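Local coordinates for protein serpin B3 (PDB 4ZK3) that probably inhibits proteases as a member of the serpin family and, as Pso p27, forms large aggregates linked to psoriasis, at residues I244-N249 against L370-Q375; L282-F287 against V334-E339; T9-D14 against K54-F59. All blocks are in the same frame, centred on the assembly; numbering follows the deposited sequence.

Interaction 3 comes first along the chain: it closes a loop of about 40 residues, bringing the end of helix 47-57 back to helix 4-19, before the other two open. Interaction 1 then opens at residues 244-249 and closes at 370-375, pairing two strands of serpin sheet B across 120 intervening residues. Interaction 2 falls entirely within that span, bringing 334-339 back against 282-287, where strand 276-294 passes from sheet C into sheet A and strand 325-336 turns toward the inserted reactive-centre loop. Interactions 1 and 2 touch, since the ring of Phe371 packs on Phe287 and Val334 between the sheets. Interactions 2 and 3 lie on opposite sides of the chain's centre.

Interaction 1: I244-N249 against L370-Q375; sequences IVLLPN and LFFIRQ
Ile244 lies against the ring of Phe372; it is the residue most buried by the opposite strand, and this ring is its main partner. The two side chains run alongside each other in the same direction, with CB of Ile244 over one face of the ring, displaced toward its rim and 3.4 Å from CZ of Phe372. The branches of the isoleucine straddle that end of the ring: CG1 of Ile244 is 3.5 Å from CE1 of Phe372, and CG2 of Ile244 meets CE2 of Phe372. Phe372 carries its CG between the backbone N and the carbonyl carbon (chi1 64°), which tips the ring back over the neighbouring strand. Leu246 adds a contact at the ring edge, its CD1 4.0 Å from CE2 of Phe372. Beyond the ring, CD1 of Ile244 rests over a face of the Arg374 guanidinium, 3.9 Å from NH2 of Arg374. The polar atoms of that group have other partners: NH1 the carbonyl of Thr270, NE the side chain of Asn376.

These residues belong to two antiparallel central strands of serpin sheet B, flanked by strands 229-235 and 380-387. The hydrogen-bonded pairs are Ile244 with Phe372 and Leu246 with Leu370, each bonded in both directions; N of Ile244 is 2.8 Å from O of Phe372, and the bond from N of Leu246 to O of Leu370 is nearly straight at 171°. Leu246 and Leu370 stand on the same face as the Ile244-Phe372 pair, and Leu370 also packs on Leu254 and Leu257 of helix 254-260. Val245 and Phe371 form the intervening non-hydrogen-bonded pair, with CG2 of Val245 4.1 Å from CB of Phe371; the Phe371 ring swings off the opposite face to meet Phe287 edge-to-face.

Interaction 2: L282-F287 against V334-E339; sequences LHLPRF and VEVTEE
Phe287 and Val336 form an antiparallel hydrogen-bonded pair, the bond from N of Val336 to O of Phe287 being 2.9 Å long and close to straight. The return bond, from N of Phe287 to O of Val336, is weak at 3.3 Å. Past this pair, 334-339 leaves the strand, and OG1 of Thr337 accepts from N of Glu339 in an ST turn.

The apolar contact lies on one face of the sheet. CB of Val336 lies over one face of the Phe287 ring, offset toward the rim, in a CH-pi contact, and its CG2 is 3.7 Å from CZ of Phe287. The side chains of Val336 and Leu284 cross at about a right angle, with CG1 of Val336 4.0 Å from CD2 of Leu284.

The charged contact is a salt bridge: NH1 of Arg286 donates at 2.7 Å to OE1 of Glu338. This oxygen lies close to the guanidinium plane and uses its syn lone pair, although the carboxylate is turned 40° from the guanidinium. A bend at chi3 of Arg286 (42°) turns the guanidinium to it, while OE2 of Glu338 is bound by Thr195.

Strand 276-294 passes here from sheet C into sheet A, where Phe287 pairs with the end of strand 325-336. The latter is flanked on its other side by strand 340-351, the reactive-centre loop inserted into the sheet, as in cleaved serpins. The Phe287 ring also meets that of Phe387 of strand 380-387 in sheet B.

Interaction 3: T9-D14 against K54-F59; sequences TKFMFD and KKVLHF
His58 and Asp14 reach toward each other tip to tip, joined by a hydrogen bond from NE2 of His58 to OD2 of Asp14 that is short at 2.5 Å and nearly straight (167°). The carboxylate oxygen lies in the plane of the imidazole, but the donor meets it on the syn side and somewhat out of the carboxylate plane, the two flat groups being turned 44° against each other. ND1, the other ring nitrogen, is bonded to OE1 of Gln61. Acceptors at both nitrogens, as modelled, would be consistent with a charged imidazole.

Lys10 crosses this ring at about a right angle. Its CB sits over the centre of one face, 3.6 Å from the ring centroid of His58, and its CD lies 3.7 Å from ND1 of His58. The carbonyl oxygen of Lys55 lies over the rim of the opposite face, and Asp14 and Gln61 hold the ring's two nitrogens.

Phe11 is turned differently. With CG anti to the backbone N (chi1 178°), its ring runs alongside Leu57, whose CD2 lies over one face, 3.8 Å from CE2 of Phe11. Val56 approaches obliquely: its CG1 is 3.6 Å from CE1 of Phe11, and the carbonyl oxygen of Val56 comes within 3.2 Å of CD1 of Phe11.

His58 takes up this position as the positive-phi C-prime residue of a Schellman motif, with Phe59 N bonded to Lys54 O, that ends helix 47-57. The contact thereby fastens the end of that helix to the flank of helix 4-19. Helix 31-42 packs beside both, touching Phe11 and Phe59 through Thr35, while helix 263-269 and strand 380-387 cover other sides of helix 4-19.

Interaction 1: I244-N249 against L370-Q375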
loop_
_atom_site.group_PDB
_atom_site.type_symbol
_atom_site.label_atom_id
_atom_site.label_comp_id
_atom_site.label_asym_id
_atom_site.label_seq_id
_atom_site.Cartn_x
_atom_site.Cartn_y
_atom_site.Cartn_z
ATOM N N ILE A 244 2.717 9.038 9.816
ATOM C CA ILE A 244 3.901 9.950 9.762
ATOM C C ILE A 244 3.648 10.905 8.627
ATOM O O ILE A 244 3.223 10.458 7.545
ATOM C CB ILE A 244 5.169 9.174 9.414
ATOM C CG1 ILE A 244 5.407 8.101 10.444
ATOM C CG2 ILE A 244 6.384 10.109 9.241
ATOM C CD1 ILE A 244 5.348 8.567 11.845
ATOM N N VAL A 245 3.934 12.183 8.829
ATOM C CA VAL A 245 3.715 13.197 7.781
ATOM C C VAL A 245 5.022 13.982 7.563
ATOM O O VAL A 245 5.701 14.321 8.530
ATOM C CB VAL A 245 2.592 14.192 8.175
ATOM C CG1 VAL A 245 2.431 15.301 7.148
ATOM C CG2 VAL A 245 1.263 13.503 8.371
ATOM N N LEU A 246 5.352 14.214 6.303
ATOM C CA LEU A 246 6.511 14.998 5.895
ATOM C C LEU A 246 6.049 16.190 5.098
ATOM O O LEU A 246 5.470 16.043 3.995
ATOM C CB LEU A 246 7.466 14.131 5.094
ATOM C CG LEU A 246 8.105 12.981 5.879
ATOM C CD1 LEU A 246 7.388 11.692 5.574
ATOM C CD2 LEU A 246 9.599 12.822 5.591
ATOM N N LEU A 247 6.300 17.381 5.681
ATOM C CA LEU A 247 5.836 18.669 5.198
ATOM C C LEU A 247 6.993 19.559 4.725
ATOM O O LEU A 247 7.816 19.927 5.544
ATOM C CB LEU A 247 5.094 19.369 6.348
ATOM C CG LEU A 247 4.463 20.704 5.960
ATOM C CD1 LEU A 247 3.380 20.506 4.892
ATOM C CD2 LEU A 247 3.921 21.380 7.189
ATOM N N PRO A 248 7.095 19.849 3.411
ATOM C CA PRO A 248 8.171 20.782 2.995
ATOM C C PRO A 248 7.953 22.130 3.697
ATOM O O PRO A 248 6.778 22.531 3.896
ATOM C CB PRO A 248 7.964 20.919 1.480
ATOM C CG PRO A 248 7.243 19.624 1.102
ATOM C CD PRO A 248 6.372 19.294 2.263
ATOM N N ASN A 249 9.039 22.808 4.070
ATOM C CA ASN A 249 8.941 24.154 4.737
ATOM C C ASN A 249 8.370 25.174 3.780
ATOM O O ASN A 249 7.620 26.028 4.188
ATOM C CB ASN A 249 10.289 24.687 5.187
ATOM C CG ASN A 249 10.951 23.812 6.192
ATOM O OD1 ASN A 249 10.273 23.100 6.930
ATOM N ND2 ASN A 249 12.297 23.865 6.251
ATOM N N LEU A 370 3.782 14.544 2.073
ATOM C CA LEU A 370 3.833 13.083 2.055
ATOM C C LEU A 370 3.338 12.476 3.363
ATOM O O LEU A 370 3.427 13.087 4.414
ATOM C CB LEU A 370 5.224 12.586 1.744
ATOM C CG LEU A 370 5.863 13.233 0.516
ATOM C CD1 LEU A 370 7.396 13.060 0.555
ATOM C CD2 LEU A 370 5.308 12.707 -0.794
ATOM N N PHE A 371 2.701 11.314 3.313
ATOM C CA PHE A 371 2.237 10.758 4.551
ATOM C C PHE A 371 2.265 9.256 4.395
ATOM O O PHE A 371 2.204 8.709 3.251
ATOM C CB PHE A 371 0.849 11.324 4.924
ATOM C CG PHE A 371 -0.245 10.937 3.939
ATOM C CD1 PHE A 371 -0.424 11.652 2.751
ATOM C CD2 PHE A 371 -1.099 9.870 4.194
ATOM C CE1 PHE A 371 -1.391 11.302 1.808
ATOM C CE2 PHE A 371 -2.072 9.493 3.233
ATOM C CZ PHE A 371 -2.197 10.213 2.030
ATOM N N PHE A 372 2.323 8.568 5.520
ATOM C CA PHE A 372 2.217 7.113 5.509
ATOM C C PHE A 372 1.747 6.588 6.830
ATOM O O PHE A 372 1.822 7.293 7.848
ATOM C CB PHE A 372 3.516 6.450 5.048
ATOM C CG PHE A 372 4.690 6.663 5.946
ATOM C CD1 PHE A 372 4.941 5.798 6.996
ATOM C CD2 PHE A 372 5.597 7.698 5.690
ATOM C CE1 PHE A 372 6.069 5.982 7.782
ATOM C CE2 PHE A 372 6.715 7.905 6.483
ATOM C CZ PHE A 372 6.978 7.023 7.525
ATOM N N ILE A 373 1.211 5.361 6.774
ATOM C CA ILE A 373 0.719 4.672 7.937
ATOM C C ILE A 373 1.654 3.497 8.190
ATOM O O ILE A 373 1.830 2.627 7.339
ATOM C CB ILE A 373 -0.741 4.232 7.788
ATOM C CG1 ILE A 373 -1.670 5.461 7.680
ATOM C CG2 ILE A 373 -1.167 3.347 8.967
ATOM C CD1 ILE A 373 -3.048 5.133 7.155
ATOM N N ARG A 374 2.198 3.461 9.392
ATOM C CA ARG A 374 3.196 2.520 9.820
ATOM C C ARG A 374 2.711 1.675 10.988
ATOM O O ARG A 374 2.149 2.206 11.950
ATOM C CB ARG A 374 4.422 3.303 10.274
ATOM C CG ARG A 374 5.629 2.439 10.670
ATOM C CD ARG A 374 6.818 3.353 11.068
ATOM N NE ARG A 374 6.551 4.057 12.340
ATOM C CZ ARG A 374 7.187 5.166 12.764
ATOM N NH1 ARG A 374 8.168 5.736 12.056
ATOM N NH2 ARG A 374 6.849 5.697 13.941
ATOM N N GLN A 375 3.020 0.379 10.937
ATOM C CA GLN A 375 2.853 -0.533 12.101
ATOM C C GLN A 375 4.145 -0.435 12.934
ATOM O O GLN A 375 5.256 -0.709 12.454
ATOM C CB GLN A 375 2.432 -1.912 11.677
ATOM C CG GLN A 375 3.106 -3.083 12.353
ATOM C CD GLN A 375 2.266 -3.771 13.342
ATOM O OE1 GLN A 375 1.143 -4.164 13.057
ATOM N NE2 GLN A 375 2.817 -3.977 14.506
#

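Interaction 2: L282-F287 against V334-E339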
loop_
_atom_site.group_PDB
_atom_site.type_symbol
_atom_site.label_atom_id
_atom_site.label_comp_id
_atom_site.label_asym_id
_atom_site.label_seq_id
_atom_site.Cartn_x
_atom_site.Cartn_y
_atom_site.Cartn_z
ATOM N N LEU A 282 -0.787 21.813 15.226
ATOM C CA LEU A 282 -0.962 20.929 14.065
ATOM C C LEU A 282 -2.239 21.338 13.352
ATOM O O LEU A 282 -3.279 21.315 13.941
ATOM C CB LEU A 282 -1.071 19.465 14.501
ATOM C CG LEU A 282 -1.522 18.424 13.457
ATOM C CD1 LEU A 282 -0.615 18.463 12.220
ATOM C CD2 LEU A 282 -1.550 17.094 14.172
ATOM N N HIS A 283 -2.117 21.731 12.092
ATOM C CA HIS A 283 -3.263 21.932 11.204
ATOM C C HIS A 283 -3.156 20.833 10.150
ATOM O O HIS A 283 -2.162 20.763 9.361
ATOM C CB HIS A 283 -3.251 23.326 10.562
ATOM C CG HIS A 283 -3.433 24.479 11.535
ATOM N ND1 HIS A 283 -3.531 25.789 11.096
ATOM C CD2 HIS A 283 -3.554 24.532 12.886
ATOM C CE1 HIS A 283 -3.673 26.594 12.138
ATOM N NE2 HIS A 283 -3.678 25.868 13.237
ATOM N N LEU A 284 -4.165 19.960 10.142
ATOM C CA LEU A 284 -4.254 18.825 9.203
ATOM C C LEU A 284 -5.621 18.817 8.549
ATOM O O LEU A 284 -6.615 18.893 9.241
ATOM C CB LEU A 284 -4.053 17.522 10.014
ATOM C CG LEU A 284 -3.897 16.212 9.218
ATOM C CD1 LEU A 284 -2.560 16.148 8.498
ATOM C CD2 LEU A 284 -4.070 14.991 10.098
ATOM N N PRO A 285 -5.686 18.759 7.232
ATOM C CA PRO A 285 -6.985 18.797 6.561
ATOM C C PRO A 285 -7.763 17.458 6.660
ATOM O O PRO A 285 -7.179 16.383 6.827
ATOM C CB PRO A 285 -6.628 19.121 5.131
ATOM C CG PRO A 285 -5.231 18.550 4.975
ATOM C CD PRO A 285 -4.568 18.727 6.292
ATOM N N ARG A 286 -9.084 17.555 6.632
ATOM C CA ARG A 286 -9.942 16.407 6.382
ATOM C C ARG A 286 -9.697 16.172 4.943
ATOM O O ARG A 286 -9.683 17.134 4.165
ATOM C CB ARG A 286 -11.422 16.771 6.540
ATOM C CG ARG A 286 -11.839 17.081 7.948
ATOM C CD ARG A 286 -13.347 17.414 8.112
ATOM N NE ARG A 286 -14.209 16.540 7.340
ATOM C CZ ARG A 286 -14.904 15.499 7.796
ATOM N NH1 ARG A 286 -14.959 15.171 9.080
ATOM N NH2 ARG A 286 -15.590 14.790 6.931
ATOM N N PHE A 287 -9.410 14.931 4.567
ATOM C CA PHE A 287 -9.179 14.628 3.167
ATOM C C PHE A 287 -9.509 13.176 2.835
ATOM O O PHE A 287 -9.534 12.301 3.720
ATOM C CB PHE A 287 -7.742 14.984 2.703
ATOM C CG PHE A 287 -6.617 14.123 3.305
ATOM C CD1 PHE A 287 -6.192 12.958 2.671
ATOM C CD2 PHE A 287 -5.938 14.541 4.385
ATOM C CE1 PHE A 287 -5.097 12.247 3.164
ATOM C CE2 PHE A 287 -4.885 13.841 4.913
ATOM C CZ PHE A 287 -4.458 12.675 4.311
ATOM N N VAL A 334 -8.007 6.263 1.221
ATOM C CA VAL A 334 -7.800 6.709 2.587
ATOM C C VAL A 334 -8.727 7.886 2.840
ATOM O O VAL A 334 -8.940 8.728 1.943
ATOM C CB VAL A 334 -6.295 7.127 2.847
ATOM C CG1 VAL A 334 -5.837 8.214 1.899
ATOM C CG2 VAL A 334 -6.017 7.459 4.301
ATOM N N GLU A 335 -9.236 7.951 4.059
ATOM C CA GLU A 335 -9.929 9.149 4.519
ATOM C C GLU A 335 -9.461 9.491 5.902
ATOM O O GLU A 335 -9.424 8.649 6.785
ATOM C CB GLU A 335 -11.463 8.956 4.547
ATOM C CG GLU A 335 -12.183 10.229 5.007
ATOM C CD GLU A 335 -13.677 10.226 4.831
ATOM O OE1 GLU A 335 -14.279 9.148 4.744
ATOM O OE2 GLU A 335 -14.231 11.340 4.803
ATOM N N VAL A 336 -9.184 10.760 6.105
ATOM C CA VAL A 336 -8.794 11.308 7.400
ATOM C C VAL A 336 -9.888 12.268 7.917
ATOM O O VAL A 336 -10.380 13.105 7.181
ATOM C CB VAL A 336 -7.417 12.011 7.172
ATOM C CG1 VAL A 336 -7.038 12.985 8.274
ATOM C CG2 VAL A 336 -6.350 10.927 7.015
ATOM N N THR A 337 -10.288 12.080 9.177
ATOM C CA THR A 337 -11.299 12.866 9.845
ATOM C C THR A 337 -10.739 13.258 11.200
ATOM O O THR A 337 -9.611 12.883 11.559
ATOM C CB THR A 337 -12.614 12.080 10.103
ATOM O OG1 THR A 337 -12.400 11.120 11.159
ATOM C CG2 THR A 337 -13.094 11.385 8.830
ATOM N N GLU A 338 -11.545 14.015 11.953
ATOM C CA GLU A 338 -11.254 14.357 13.357
ATOM C C GLU A 338 -11.172 13.149 14.305
ATOM O O GLU A 338 -10.473 13.219 15.337
ATOM C CB GLU A 338 -12.330 15.359 13.879
ATOM C CG GLU A 338 -12.296 16.717 13.192
ATOM C CD GLU A 338 -13.131 16.833 11.918
ATOM O OE1 GLU A 338 -13.565 15.807 11.348
ATOM O OE2 GLU A 338 -13.362 17.971 11.426
ATOM N N GLU A 339 -11.886 12.061 13.994
ATOM C CA GLU A 339 -11.861 10.854 14.857
ATOM C C GLU A 339 -10.641 9.951 14.652
ATOM O O GLU A 339 -10.137 9.360 15.626
ATOM C CB GLU A 339 -13.143 9.992 14.703
ATOM C CG GLU A 339 -14.350 10.540 15.529
ATOM C CD GLU A 339 -14.891 11.879 14.983
ATOM O OE1 GLU A 339 -14.905 12.046 13.725
ATOM O OE2 GLU A 339 -15.278 12.762 15.790
#

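Interaction 3: T9-D14 against K54-F59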
loop_
_atom_site.group_PDB
_atom_site.type_symbol
_atom_site.label_atom_id
_atom_site.label_comp_id
_atom_site.label_asym_id
_atom_site.label_seq_id
_atom_site.Cartn_x
_atom_site.Cartn_y
_atom_site.Cartn_z
ATOM N N THR A 9 10.055 -1.464 2.157
ATOM C CA THR A 9 10.196 -0.014 2.045
ATOM C C THR A 9 10.950 0.419 0.789
ATOM O O THR A 9 10.599 1.421 0.154
ATOM C CB THR A 9 10.834 0.569 3.317
ATOM O OG1 THR A 9 9.983 0.302 4.437
ATOM C CG2 THR A 9 10.970 2.098 3.203
ATOM N N LYS A 10 11.951 -0.342 0.376
ATOM C CA LYS A 10 12.653 -0.016 -0.888
ATOM C C LYS A 10 11.788 -0.181 -2.113
ATOM O O LYS A 10 11.751 0.682 -3.011
ATOM C CB LYS A 10 13.907 -0.891 -1.027
ATOM C CG LYS A 10 14.980 -0.620 0.044
ATOM C CD LYS A 10 16.135 -1.609 -0.070
ATOM C CE LYS A 10 17.210 -1.350 0.958
ATOM N NZ LYS A 10 17.913 -0.061 0.668
ATOM N N PHE A 11 11.071 -1.290 -2.153
ATOM C CA PHE A 11 10.078 -1.535 -3.200
ATOM C C PHE A 11 9.041 -0.436 -3.226
ATOM O O PHE A 11 8.703 0.073 -4.313
ATOM C CB PHE A 11 9.432 -2.918 -2.970
ATOM C CG PHE A 11 8.373 -3.267 -3.941
ATOM C CD1 PHE A 11 8.601 -3.243 -5.281
ATOM C CD2 PHE A 11 7.101 -3.704 -3.482
ATOM C CE1 PHE A 11 7.617 -3.615 -6.196
ATOM C CE2 PHE A 11 6.110 -4.043 -4.380
ATOM C CZ PHE A 11 6.358 -4.002 -5.753
ATOM N N MET A 12 8.590 -0.013 -2.047
ATOM C CA MET A 12 7.678 1.145 -1.917
ATOM C C MET A 12 8.229 2.413 -2.618
ATOM O O MET A 12 7.513 3.053 -3.392
ATOM C CB MET A 12 7.353 1.441 -0.427
ATOM C CG MET A 12 6.437 2.671 -0.143
ATOM S SD MET A 12 6.457 3.036 1.605
ATOM C CE MET A 12 7.873 4.146 1.610
ATOM N N PHE A 13 9.496 2.768 -2.401
ATOM C CA PHE A 13 10.051 3.930 -3.115
ATOM C C PHE A 13 10.239 3.693 -4.615
ATOM O O PHE A 13 10.042 4.639 -5.426
ATOM C CB PHE A 13 11.328 4.414 -2.469
ATOM C CG PHE A 13 11.085 5.170 -1.206
ATOM C CD1 PHE A 13 10.467 6.404 -1.258
ATOM C CD2 PHE A 13 11.408 4.625 0.040
ATOM C CE1 PHE A 13 10.221 7.121 -0.093
ATOM C CE2 PHE A 13 11.156 5.321 1.210
ATOM C CZ PHE A 13 10.556 6.575 1.148
ATOM N N ASP A 14 10.580 2.456 -4.994
ATOM C CA ASP A 14 10.747 2.156 -6.396
ATOM C C ASP A 14 9.386 2.351 -7.042
ATOM O O ASP A 14 9.289 2.835 -8.192
ATOM C CB ASP A 14 11.245 0.757 -6.687
ATOM C CG ASP A 14 12.605 0.463 -6.076
ATOM O OD1 ASP A 14 13.313 1.367 -5.580
ATOM O OD2 ASP A 14 12.929 -0.737 -6.053
ATOM N N LYS A 54 12.006 -11.578 -7.283
ATOM C CA LYS A 54 12.765 -11.364 -6.067
ATOM C C LYS A 54 13.492 -10.045 -6.116
ATOM O O LYS A 54 13.523 -9.323 -5.106
ATOM C CB LYS A 54 13.751 -12.500 -5.777
ATOM C CG LYS A 54 13.176 -13.603 -4.911
ATOM C CD LYS A 54 14.201 -14.632 -4.443
ATOM C CE LYS A 54 14.649 -15.467 -5.631
ATOM N NZ LYS A 54 14.471 -16.944 -5.444
ATOM N N LYS A 55 14.075 -9.717 -7.272
ATOM C CA LYS A 55 14.838 -8.482 -7.374
ATOM C C LYS A 55 13.940 -7.227 -7.268
ATOM O O LYS A 55 14.272 -6.270 -6.627
ATOM C CB LYS A 55 15.590 -8.431 -8.704
ATOM C CG LYS A 55 16.221 -7.064 -8.896
ATOM C CD LYS A 55 17.250 -7.005 -10.010
ATOM C CE LYS A 55 18.234 -5.871 -9.714
ATOM N NZ LYS A 55 18.416 -5.032 -10.925
ATOM N N VAL A 56 12.808 -7.244 -7.957
ATOM C CA VAL A 56 11.834 -6.161 -7.888
ATOM C C VAL A 56 11.336 -5.961 -6.471
ATOM O O VAL A 56 11.237 -4.826 -6.030
ATOM C CB VAL A 56 10.707 -6.451 -8.865
ATOM C CG1 VAL A 56 9.433 -5.653 -8.571
ATOM C CG2 VAL A 56 11.211 -6.191 -10.289
ATOM N N LEU A 57 11.046 -7.048 -5.743
ATOM C CA LEU A 57 10.564 -6.959 -4.345
ATOM C C LEU A 57 11.672 -6.638 -3.312
ATOM O O LEU A 57 11.389 -6.302 -2.130
ATOM C CB LEU A 57 9.886 -8.250 -3.967
ATOM C CG LEU A 57 8.601 -8.526 -4.764
ATOM C CD1 LEU A 57 8.093 -9.906 -4.411
ATOM C CD2 LEU A 57 7.543 -7.510 -4.463
ATOM N N HIS A 58 12.926 -6.713 -3.783
ATOM C CA HIS A 58 14.138 -6.580 -2.951
ATOM C C HIS A 58 14.262 -7.791 -1.977
ATOM O O HIS A 58 15.002 -7.744 -1.017
ATOM C CB HIS A 58 14.261 -5.209 -2.238
ATOM C CG HIS A 58 14.417 -4.013 -3.164
ATOM N ND1 HIS A 58 15.591 -3.302 -3.265
ATOM C CD2 HIS A 58 13.546 -3.383 -3.986
ATOM C CE1 HIS A 58 15.451 -2.305 -4.126
ATOM N NE2 HIS A 58 14.212 -2.324 -4.577
ATOM N N PHE A 59 13.580 -8.897 -2.297
ATOM C CA PHE A 59 13.605 -10.121 -1.490
ATOM C C PHE A 59 14.960 -10.795 -1.654
ATOM O O PHE A 59 15.323 -11.637 -0.844
ATOM C CB PHE A 59 12.511 -11.108 -1.921
ATOM C CG PHE A 59 11.121 -10.876 -1.280
ATOM C CD1 PHE A 59 10.785 -9.674 -0.655
ATOM C CD2 PHE A 59 10.145 -11.881 -1.365
ATOM C CE1 PHE A 59 9.521 -9.492 -0.116
ATOM C CE2 PHE A 59 8.903 -11.717 -0.824
ATOM C CZ PHE A 59 8.590 -10.517 -0.188
#